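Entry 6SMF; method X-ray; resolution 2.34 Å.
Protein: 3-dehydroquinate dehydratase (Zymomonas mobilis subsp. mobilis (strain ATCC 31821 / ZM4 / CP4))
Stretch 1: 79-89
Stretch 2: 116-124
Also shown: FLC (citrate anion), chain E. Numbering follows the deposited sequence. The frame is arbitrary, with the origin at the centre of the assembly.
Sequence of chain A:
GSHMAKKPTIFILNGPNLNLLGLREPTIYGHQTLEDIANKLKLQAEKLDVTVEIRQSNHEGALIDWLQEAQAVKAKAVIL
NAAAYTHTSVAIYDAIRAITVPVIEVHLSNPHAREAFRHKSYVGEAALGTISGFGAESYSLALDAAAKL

Stretch 1, residues 79-89: ILNAAAYTHTS
Stretch 2, residues 116-124: AFRHKSYVG

The two stretches meet in a mixed contact in which two hydrogen bonds to main-chain carbonyls fix the register, a histidine ring packs against the partner backbone, and a small apolar cluster closes one end; the contact buries 522 Å², both stretches summed. Stretch 1 leaves a strand, residues 79-81, and after Ala 83 (phi/psi 46/-129) coils through helical angles at residues 84-87, where Thr 86 OG1 bonds Ala 83 O (2.6 Å); the Thr 86 side chain (chi1 m) brings CG2 to 3.0 Å from Ser 121 OG. Stretch 2 runs from a 3-10 segment at 116-118 through extended Lys 120 and Ser 121 (psi 127 and 98) into a weakly bonded helix, whose N-cap, Ser 121 (chi1 t), accepts from Gly 124 N at OG (2.9 Å).

The CA atoms of His 87 and Ser 121 lie 5.1 Å apart. Here Tyr 122 N donates to Thr 86 O (2.8 Å, 142°), and His 87 ND1 donates to Lys 120 O (2.6 Å, 172°), a short, nearly linear bond. His 87 (chi1 -41°, chi2 -55°) suits this place because its flat ring offers two donors and a face: Arg 118 CA sits 3.5 Å from the His 87 ring centroid, 11° off the normal, while NE2 of His 87 donates to OA2 of the citrate (2.7 Å). The citrate, probably from the crystallisation liquor, also accepts from Asn 81 ND2 at OB1 (2.9 Å) and weakly from Arg 118 NH1 at OA1 (3.3 Å).

Val 123 (chi1 t) points toward stretch 1, its CG2 3.9 Å from Ala 82 CB and 4.0 Å from Leu 80 CD2 (Leu 80 chi1 t, chi2 p); these apolar side chains need no polar partner in their buried setting. Tyr 122 (chi1 -80°, chi2 -66°) points toward stretch 1; its CB is 3.3 Å from Ser 89 O, and His 87 O meets the edge of its ring, 3.7 Å from Tyr 122 CE2.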

# COMPACT_ATOMS: atom_id res chain seq x y z
N ILE A 79 25.86 -13.33 19.70
CA ILE A 79 24.50 -13.91 19.67
C ILE A 79 23.61 -12.78 20.14
O ILE A 79 23.89 -12.25 21.23
CB ILE A 79 24.44 -15.15 20.56
CG1 ILE A 79 25.34 -16.28 20.03
CG2 ILE A 79 23.01 -15.58 20.75
CD1 ILE A 79 25.63 -17.40 21.07
N LEU A 80 22.65 -12.36 19.32
CA LEU A 80 21.85 -11.14 19.56
C LEU A 80 20.37 -11.49 19.52
O LEU A 80 19.91 -11.99 18.50
CB LEU A 80 22.18 -10.08 18.51
CG LEU A 80 21.37 -8.80 18.61
CD1 LEU A 80 21.54 -8.15 19.99
CD2 LEU A 80 21.75 -7.85 17.48
N ASN A 81 19.69 -11.26 20.63
CA ASN A 81 18.22 -11.24 20.75
C ASN A 81 17.83 -9.80 21.07
O ASN A 81 17.86 -9.42 22.23
CB ASN A 81 17.76 -12.25 21.80
CG ASN A 81 16.26 -12.35 21.76
OD1 ASN A 81 15.64 -11.47 21.19
ND2 ASN A 81 15.69 -13.40 22.35
N ALA A 82 17.60 -8.98 20.05
CA ALA A 82 17.24 -7.55 20.19
C ALA A 82 15.80 -7.38 20.67
O ALA A 82 15.36 -6.26 20.83
CB ALA A 82 17.46 -6.87 18.86
N ALA A 83 15.07 -8.47 20.91
CA ALA A 83 13.64 -8.45 21.31
C ALA A 83 12.87 -7.46 20.40
O ALA A 83 13.04 -7.57 19.16
CB ALA A 83 13.50 -8.13 22.76
N ALA A 84 12.08 -6.51 20.95
CA ALA A 84 11.21 -5.65 20.11
C ALA A 84 12.05 -4.78 19.17
O ALA A 84 11.53 -4.40 18.16
CB ALA A 84 10.31 -4.78 20.93
N TYR A 85 13.30 -4.47 19.50
CA TYR A 85 14.11 -3.55 18.67
C TYR A 85 14.46 -4.26 17.36
O TYR A 85 14.84 -3.57 16.39
CB TYR A 85 15.36 -3.04 19.41
CG TYR A 85 15.11 -2.08 20.55
CD1 TYR A 85 14.18 -1.07 20.44
CD2 TYR A 85 15.81 -2.17 21.75
CE1 TYR A 85 13.96 -0.18 21.48
CE2 TYR A 85 15.58 -1.31 22.80
CZ TYR A 85 14.65 -0.30 22.67
OH TYR A 85 14.39 0.58 23.68
N THR A 86 14.37 -5.60 17.32
CA THR A 86 14.56 -6.40 16.08
C THR A 86 13.68 -5.83 14.96
O THR A 86 14.12 -5.84 13.81
CB THR A 86 14.11 -7.87 16.20
OG1 THR A 86 14.63 -8.60 17.34
CG2 THR A 86 14.46 -8.55 14.88
N HIS A 87 12.49 -5.33 15.29
CA HIS A 87 11.45 -4.90 14.34
C HIS A 87 11.51 -3.40 14.07
O HIS A 87 10.87 -2.98 13.09
CB HIS A 87 10.06 -5.36 14.81
CG HIS A 87 10.08 -6.74 15.37
ND1 HIS A 87 10.56 -7.84 14.64
CD2 HIS A 87 9.77 -7.19 16.60
CE1 HIS A 87 10.55 -8.91 15.40
NE2 HIS A 87 10.07 -8.55 16.63
N THR A 88 12.33 -2.62 14.78
CA THR A 88 12.35 -1.14 14.64
C THR A 88 13.75 -0.61 14.31
O THR A 88 13.84 0.51 13.77
CB THR A 88 11.76 -0.48 15.90
OG1 THR A 88 12.54 -0.82 17.02
CG2 THR A 88 10.37 -0.98 16.27
N SER A 89 14.83 -1.32 14.65
CA SER A 89 16.17 -0.67 14.74
C SER A 89 16.97 -0.76 13.44
O SER A 89 17.71 -1.71 13.24
CB SER A 89 16.97 -1.16 15.90
OG SER A 89 18.10 -0.30 16.03
N ALA A 116 2.05 -9.62 12.65
CA ALA A 116 2.67 -9.20 11.36
C ALA A 116 3.82 -8.20 11.62
O ALA A 116 4.84 -8.32 10.94
CB ALA A 116 1.63 -8.57 10.49
N PHE A 117 3.71 -7.29 12.60
CA PHE A 117 4.80 -6.32 12.80
C PHE A 117 6.06 -7.06 13.25
O PHE A 117 7.10 -6.46 13.17
CB PHE A 117 4.49 -5.16 13.73
CG PHE A 117 4.25 -5.47 15.19
CD1 PHE A 117 5.30 -5.68 16.05
CD2 PHE A 117 2.96 -5.56 15.68
CE1 PHE A 117 5.07 -6.06 17.36
CE2 PHE A 117 2.74 -5.89 17.00
CZ PHE A 117 3.80 -6.11 17.84
N ARG A 118 6.00 -8.27 13.77
CA ARG A 118 7.23 -9.00 14.18
C ARG A 118 7.84 -9.78 13.01
O ARG A 118 8.88 -10.34 13.21
CB ARG A 118 6.94 -9.98 15.31
CG ARG A 118 6.38 -9.34 16.56
CD ARG A 118 6.54 -10.29 17.75
NE ARG A 118 5.62 -9.81 18.77
CZ ARG A 118 5.94 -8.96 19.74
NH1 ARG A 118 7.19 -8.55 19.92
NH2 ARG A 118 4.97 -8.51 20.52
N HIS A 119 7.18 -9.84 11.84
CA HIS A 119 7.73 -10.48 10.63
C HIS A 119 8.96 -9.71 10.14
O HIS A 119 9.83 -10.33 9.55
CB HIS A 119 6.66 -10.62 9.59
CG HIS A 119 5.56 -11.52 10.02
ND1 HIS A 119 4.50 -11.83 9.20
CD2 HIS A 119 5.35 -12.15 11.20
CE1 HIS A 119 3.69 -12.62 9.86
NE2 HIS A 119 4.20 -12.86 11.08
N LYS A 120 9.06 -8.42 10.44
CA LYS A 120 10.19 -7.59 9.99
C LYS A 120 11.36 -7.79 10.94
O LYS A 120 11.20 -7.61 12.15
CB LYS A 120 9.72 -6.14 9.98
CG LYS A 120 10.80 -5.12 9.66
CD LYS A 120 11.19 -5.17 8.20
CE LYS A 120 12.13 -4.03 7.80
NZ LYS A 120 12.48 -4.13 6.36
N SER A 121 12.53 -8.13 10.42
CA SER A 121 13.73 -8.26 11.26
C SER A 121 14.91 -7.46 10.68
O SER A 121 15.59 -7.93 9.75
CB SER A 121 14.06 -9.69 11.44
OG SER A 121 15.20 -9.76 12.25
N TYR A 122 15.13 -6.26 11.20
CA TYR A 122 16.31 -5.44 10.83
C TYR A 122 17.57 -6.24 11.22
O TYR A 122 18.51 -6.30 10.45
CB TYR A 122 16.25 -4.06 11.44
CG TYR A 122 15.37 -3.09 10.71
CD1 TYR A 122 15.66 -2.66 9.43
CD2 TYR A 122 14.20 -2.62 11.29
CE1 TYR A 122 14.86 -1.73 8.77
CE2 TYR A 122 13.36 -1.75 10.63
CZ TYR A 122 13.69 -1.29 9.38
OH TYR A 122 12.86 -0.36 8.78
N VAL A 123 17.54 -6.98 12.32
CA VAL A 123 18.71 -7.83 12.68
C VAL A 123 18.95 -8.89 11.61
O VAL A 123 20.10 -8.99 11.11
CB VAL A 123 18.51 -8.49 14.04
CG1 VAL A 123 19.59 -9.53 14.28
CG2 VAL A 123 18.48 -7.46 15.15
N GLY A 124 17.91 -9.64 11.29
CA GLY A 124 17.97 -10.72 10.28
C GLY A 124 18.45 -10.23 8.93
O GLY A 124 19.06 -11.02 8.21
CAC FLC E . 10.45 -10.85 19.19
CA FLC E . 10.56 -12.19 19.93
CB FLC E . 11.60 -12.22 21.06
CBC FLC E . 11.78 -13.61 21.66
CG FLC E . 11.23 -11.28 22.22
CGC FLC E . 10.46 -11.85 23.41
OA1 FLC E . 10.21 -9.81 19.89
OA2 FLC E . 10.61 -10.83 17.93
OB1 FLC E . 12.78 -13.82 22.21
OB2 FLC E . 10.96 -14.40 21.51
OG1 FLC E . 10.78 -11.42 24.58
OG2 FLC E . 9.47 -12.58 23.20
OHB FLC E . 12.82 -11.81 20.45